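Local coordinates for tailspike protein (Acinetobacter phage vB_ApiP_P1, PDB 6E1R), which probably recognises and hydrolyses the surface polysaccharide of its Acinetobacter host, working as a trimer at the phage tail, at residues R441-G446 with P517-S522; T496-S501 with S525-V530. One frame throughout, in Å; residues are numbered along the deposited sequence.

In the fold
Both interactions lie in the C-terminal all-beta domain, beyond the parallel beta-helix, and their centres are 16 Å apart. Each joins a strand of the five-stranded antiparallel sheet to one of the four-stranded sheet: interaction 1 sets strand 435-443 against 519-523, and interaction 2 sets 497-507 against 528-533. The segments alternate along the chain, 441-446, 496-501, 517-522, then 525-530. Interaction 1 is buried, interaction 2 nearer the surface. They meet directly where strands 519-523 and 528-533 pair, through a probable hydrogen bond from Val530 N to Ser522 O at 2.9 Å. Trp521 packs on Ile500 as well, so the apolar part of interaction 2 continues the packing around Trp521 toward interaction 1.

Interaction 1: R441-G446 with P517-S522; sequences RDFTVG and PSFTWS
Phe443 and Phe519 reach toward one another from opposite directions, and their rings make up the whole of this contact. Phe443 comes from the end of strand 435-443, an outermost strand of the five-stranded sheet, and Phe519 from the beginning of strand 519-523, an outermost strand of the four-stranded one.

The interaction is aromatic. CE1 of Phe519 sits over the centre of the Phe443 ring, about 3.3 Å above its plane, so that all six carbons of that ring lie at comparable distances from this one atom. The closest approach is 3.4 Å, between CE1 of Phe443 and CE1 of Phe519. With ring planes at 39° and centroids 4.5 Å apart, the rings meet obliquely. CG of Phe443 is anti to its carbonyl carbon (chi1 -69°), which carries the ring off the strand toward Phe519. The ring of Phe519 also meets Phe541 edge-to-face.

Apolar packing surrounds the pair. Met543, on strand 539-548, touches both phenylalanines; Val449 lies against Phe443, and Ala531 against Phe519. The CB of Phe519 also rests over one face of Trp521, toward the rim of the indole. The polar bonds of the two residues are made by their backbones: Phe443 with Gly539, and Phe519 N with the hydroxyl of Tyr487.

Both rings are buried, and across this contact the two sheets are joined by apolar and aromatic contact, without a hydrogen bond or salt bridge between the two segments, an aromatic bridge within the core of the C-terminal domain.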
loop_
_atom_site.group_PDB
_atom_site.type_symbol
_atom_site.label_atom_id
_atom_site.label_comp_id
_atom_site.label_asym_id
_atom_site.label_seq_id
_atom_site.Cartn_x
_atom_site.Cartn_y
_atom_site.Cartn_z
ATOM N N ARG A 441 36.547 35.283 13.686
ATOM C CA ARG A 441 37.353 35.423 14.896
ATOM C C ARG A 441 38.427 36.466 14.626
ATOM O O ARG A 441 39.482 36.164 14.063
ATOM C CB ARG A 441 37.952 34.083 15.307
ATOM C CG ARG A 441 36.933 32.963 15.506
ATOM C CD ARG A 441 35.996 33.242 16.680
ATOM N NE ARG A 441 34.903 34.148 16.329
ATOM C CZ ARG A 441 34.024 34.636 17.197
ATOM N NH1 ARG A 441 34.100 34.306 18.480
ATOM N NH2 ARG A 441 33.069 35.457 16.783
ATOM N N ASP A 442 38.151 37.707 15.019
ATOM C CA ASP A 442 39.022 38.836 14.719
ATOM C C ASP A 442 39.968 39.074 15.891
ATOM O O ASP A 442 39.524 39.254 17.029
ATOM C CB ASP A 442 38.193 40.085 14.426
ATOM C CG ASP A 442 37.148 39.847 13.352
ATOM O OD1 ASP A 442 37.431 39.074 12.412
ATOM O OD2 ASP A 442 36.046 40.425 13.449
ATOM N N PHE A 443 41.268 39.077 15.607
ATOM C CA PHE A 443 42.297 39.196 16.626
ATOM C C PHE A 443 43.142 40.440 16.399
ATOM O O PHE A 443 43.351 40.874 15.262
ATOM C CB PHE A 443 43.224 37.972 16.634
ATOM C CG PHE A 443 42.567 36.711 17.107
ATOM C CD1 PHE A 443 41.868 35.907 16.222
ATOM C CD2 PHE A 443 42.662 36.319 18.431
ATOM C CE1 PHE A 443 41.265 34.742 16.651
ATOM C CE2 PHE A 443 42.062 35.154 18.866
ATOM C CZ PHE A 443 41.363 34.364 17.976
ATOM N N THR A 444 43.622 41.006 17.498
ATOM C CA THR A 444 44.766 41.903 17.499
ATOM C C THR A 444 45.930 41.191 18.177
ATOM O O THR A 444 45.786 40.082 18.700
ATOM C CB THR A 444 44.444 43.226 18.204
ATOM O OG1 THR A 444 44.120 42.978 19.578
ATOM C CG2 THR A 444 43.268 43.917 17.529
ATOM N N VAL A 445 47.098 41.831 18.153
ATOM C CA VAL A 445 48.304 41.217 18.702
ATOM C C VAL A 445 48.086 40.878 20.171
ATOM O O VAL A 445 47.949 41.772 21.015
ATOM C CB VAL A 445 49.530 42.128 18.518
ATOM C CG1 VAL A 445 50.749 41.511 19.184
ATOM C CG2 VAL A 445 49.792 42.360 17.039
ATOM N N GLY A 446 48.047 39.583 20.481
ATOM C CA GLY A 446 47.885 39.122 21.844
ATOM C C GLY A 446 46.467 39.100 22.369
ATOM O O GLY A 446 46.272 38.831 23.560
ATOM N N PRO A 517 47.704 31.216 11.723
ATOM C CA PRO A 517 46.689 30.859 12.740
ATOM C C PRO A 517 47.312 30.270 14.001
ATOM O O PRO A 517 47.133 29.098 14.350
ATOM C CB PRO A 517 45.816 29.852 11.987
ATOM C CG PRO A 517 46.767 29.182 11.053
ATOM C CD PRO A 517 47.754 30.237 10.624
ATOM N N SER A 518 48.058 31.105 14.719
ATOM C CA SER A 518 48.812 30.685 15.894
ATOM C C SER A 518 48.092 31.154 17.152
ATOM O O SER A 518 47.907 32.361 17.351
ATOM C CB SER A 518 50.232 31.243 15.847
ATOM O OG SER A 518 50.832 30.986 14.589
ATOM N N PHE A 519 47.695 30.208 18.003
ATOM C CA PHE A 519 46.895 30.542 19.172
ATOM C C PHE A 519 47.259 29.632 20.337
ATOM O O PHE A 519 47.631 28.470 20.150
ATOM C CB PHE A 519 45.395 30.434 18.872
ATOM C CG PHE A 519 44.965 31.220 17.668
ATOM C CD1 PHE A 519 44.766 32.587 17.752
ATOM C CD2 PHE A 519 44.774 30.593 16.448
ATOM C CE1 PHE A 519 44.379 33.314 16.643
ATOM C CE2 PHE A 519 44.385 31.314 15.338
ATOM C CZ PHE A 519 44.186 32.676 15.435
ATOM N N THR A 520 47.143 30.181 21.544
ATOM C CA THR A 520 47.222 29.423 22.784
ATOM C C THR A 520 45.822 29.304 23.372
ATOM O O THR A 520 45.042 30.261 23.336
ATOM C CB THR A 520 48.166 30.099 23.785
ATOM O OG1 THR A 520 49.475 30.203 23.212
ATOM C CG2 THR A 520 48.251 29.298 25.076
ATOM N N TRP A 521 45.509 28.133 23.918
ATOM C CA TRP A 521 44.143 27.771 24.264
ATOM C C TRP A 521 43.936 27.731 25.772
ATOM O O TRP A 521 44.799 27.260 26.520
ATOM C CB TRP A 521 43.780 26.422 23.644
ATOM C CG TRP A 521 43.911 26.449 22.162
ATOM C CD1 TRP A 521 45.004 26.093 21.426
ATOM C CD2 TRP A 521 42.922 26.889 21.226
ATOM N NE1 TRP A 521 44.751 26.272 20.087
ATOM C CE2 TRP A 521 43.479 26.759 19.939
ATOM C CE3 TRP A 521 41.617 27.373 21.352
ATOM C CZ2 TRP A 521 42.775 27.098 18.786
ATOM C CZ3 TRP A 521 40.920 27.707 20.207
ATOM C CH2 TRP A 521 41.500 27.571 18.942
ATOM N N SER A 522 42.782 28.233 26.205
ATOM C CA SER A 522 42.411 28.264 27.611
ATOM C C SER A 522 40.902 28.098 27.717
ATOM O O SER A 522 40.186 28.055 26.713
ATOM C CB SER A 522 42.858 29.566 28.281
ATOM O OG SER A 522 42.232 30.686 27.678
#

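Interaction 2: T496-S501 with S525-V530; sequences TAKYIS and SSNVLV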
loop_
_atom_site.group_PDB
_atom_site.type_symbol
_atom_site.label_atom_id
_atom_site.label_comp_id
_atom_site.label_asym_id
_atom_site.label_seq_id
_atom_site.Cartn_x
_atom_site.Cartn_y
_atom_site.Cartn_z
ATOM N N THR A 496 34.462 25.294 39.264
ATOM C CA THR A 496 35.081 26.474 38.675
ATOM C C THR A 496 36.470 26.195 38.115
ATOM O O THR A 496 37.001 27.036 37.382
ATOM C CB THR A 496 35.165 27.598 39.711
ATOM O OG1 THR A 496 35.932 27.155 40.839
ATOM C CG2 THR A 496 33.774 28.001 40.175
ATOM N N ALA A 497 37.064 25.049 38.437
ATOM C CA ALA A 497 38.404 24.725 37.966
ATOM C C ALA A 497 38.346 24.168 36.549
ATOM O O ALA A 497 37.625 23.203 36.280
ATOM C CB ALA A 497 39.069 23.719 38.903
ATOM N N LYS A 498 39.108 24.779 35.646
ATOM C CA LYS A 498 39.171 24.368 34.250
ATOM C C LYS A 498 40.542 23.767 33.966
ATOM O O LYS A 498 41.567 24.347 34.339
ATOM C CB LYS A 498 38.909 25.552 33.317
ATOM C CG LYS A 498 37.711 26.407 33.705
ATOM C CD LYS A 498 36.457 25.573 33.908
ATOM C CE LYS A 498 35.301 26.434 34.394
ATOM N NZ LYS A 498 34.100 25.621 34.732
ATOM N N TYR A 499 40.556 22.614 33.302
ATOM C CA TYR A 499 41.788 21.894 32.999
ATOM C C TYR A 499 41.883 21.687 31.495
ATOM O O TYR A 499 41.021 21.035 30.899
ATOM C CB TYR A 499 41.832 20.550 33.728
ATOM C CG TYR A 499 41.739 20.675 35.229
ATOM C CD1 TYR A 499 40.508 20.721 35.867
ATOM C CD2 TYR A 499 42.884 20.746 36.010
ATOM C CE1 TYR A 499 40.420 20.838 37.239
ATOM C CE2 TYR A 499 42.807 20.863 37.383
ATOM C CZ TYR A 499 41.573 20.909 37.992
ATOM O OH TYR A 499 41.491 21.027 39.361
ATOM N N ILE A 500 42.932 22.238 30.888
ATOM C CA ILE A 500 43.193 22.072 29.463
ATOM C C ILE A 500 44.675 21.779 29.275
ATOM O O ILE A 500 45.530 22.388 29.928
ATOM C CB ILE A 500 42.749 23.312 28.653
ATOM C CG1 ILE A 500 43.008 23.102 27.159
ATOM C CG2 ILE A 500 43.432 24.573 29.163
ATOM C CD1 ILE A 500 42.434 24.191 26.281
ATOM N N SER A 501 44.977 20.828 28.393
ATOM C CA SER A 501 46.348 20.401 28.141
ATOM C C SER A 501 46.525 20.201 26.645
ATOM O O SER A 501 45.832 19.374 26.045
ATOM C CB SER A 501 46.674 19.109 28.898
ATOM O OG SER A 501 47.987 18.659 28.608
ATOM N N SER A 525 35.917 31.242 32.950
ATOM C CA SER A 525 34.942 30.847 33.959
ATOM C C SER A 525 33.594 30.475 33.355
ATOM O O SER A 525 32.807 29.785 34.011
ATOM C CB SER A 525 34.763 31.970 34.983
ATOM O OG SER A 525 34.403 33.185 34.351
ATOM N N SER A 526 33.310 30.917 32.130
ATOM C CA SER A 526 32.066 30.585 31.447
ATOM C C SER A 526 32.174 29.317 30.603
ATOM O O SER A 526 31.317 29.086 29.742
ATOM C CB SER A 526 31.612 31.759 30.577
ATOM O OG SER A 526 31.341 32.902 31.371
ATOM N N ASN A 527 33.208 28.503 30.827
ATOM C CA ASN A 527 33.415 27.252 30.091
ATOM C C ASN A 527 33.511 27.487 28.585
ATOM O O ASN A 527 33.056 26.670 27.781
ATOM C CB ASN A 527 32.321 26.230 30.412
ATOM C CG ASN A 527 32.312 25.824 31.873
ATOM O OD1 ASN A 527 33.115 24.996 32.302
ATOM N ND2 ASN A 527 31.398 26.401 32.645
ATOM N N VAL A 528 34.105 28.611 28.195
ATOM C CA VAL A 528 34.294 28.957 26.791
ATOM C C VAL A 528 35.730 28.643 26.397
ATOM O O VAL A 528 36.675 29.038 27.093
ATOM C CB VAL A 528 33.965 30.437 26.532
ATOM C CG1 VAL A 528 34.269 30.804 25.086
ATOM C CG2 VAL A 528 32.507 30.718 26.861
ATOM N N LEU A 529 35.898 27.927 25.286
ATOM C CA LEU A 529 37.226 27.679 24.730
ATOM C C LEU A 529 37.749 28.966 24.107
ATOM O O LEU A 529 37.227 29.429 23.088
ATOM C CB LEU A 529 37.169 26.555 23.700
ATOM C CG LEU A 529 38.497 26.165 23.047
ATOM C CD1 LEU A 529 39.445 25.574 24.078
ATOM C CD2 LEU A 529 38.277 25.196 21.898
ATOM N N VAL A 530 38.780 29.548 24.715
ATOM C CA VAL A 530 39.308 30.847 24.317
ATOM C C VAL A 530 40.625 30.651 23.581
ATOM O O VAL A 530 41.474 29.856 24.003
ATOM C CB VAL A 530 39.492 31.769 25.539
ATOM C CG1 VAL A 530 40.032 33.126 25.111
ATOM C CG2 VAL A 530 38.178 31.922 26.287
#
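Around the touching residues Lys498 and Asn527 the two segments run in roughly the same direction and diverge: Thr496 CA is 6.4 Å from Ser525 CA, Lys498 CA 7.7 Å from Asn527 CA and Ile500 CA 9.5 Å from Leu529 CA. That spacing belongs to facing layers, and side chains bridge it.

The polar bridge is a hydrogen bond of 2.7 Å from Lys498 NZ to Asn527 OD1. The ammonium group stands above the amide, 36° out of the carbonyl plane, with a C=O...N angle of 113°, so it is not directed at a lone pair. A bend at chi2 (-52°) followed by an extended tail sends the lysine back toward the start of its own strand. There NZ also binds Gly495 O, while Asn527 OD1 is shared with the hydroxyl of Tyr464. Each polar atom is thus held twice, which should restrict both the ammonium group and the rotation of the amide. Asn527 itself closes the turn between strands 519-523 and 528-533.

Deeper in, the terminal methyls of Ile500 and Leu529 meet tip to tip, CD1 to CD1 at 4.0 Å, their side chains crossing at about a right angle. Trp521 touches both, and on the other side of strand 497-507 Tyr499 packs against Leu508 of the second subunit.

Two antiparallel sheets packed face to face with apolar side chains between them are consistent with a beta-sandwich, here the C-terminal domain of the trimeric tailspike; the Lys498-Asn527 bond lies toward the surface of that packing.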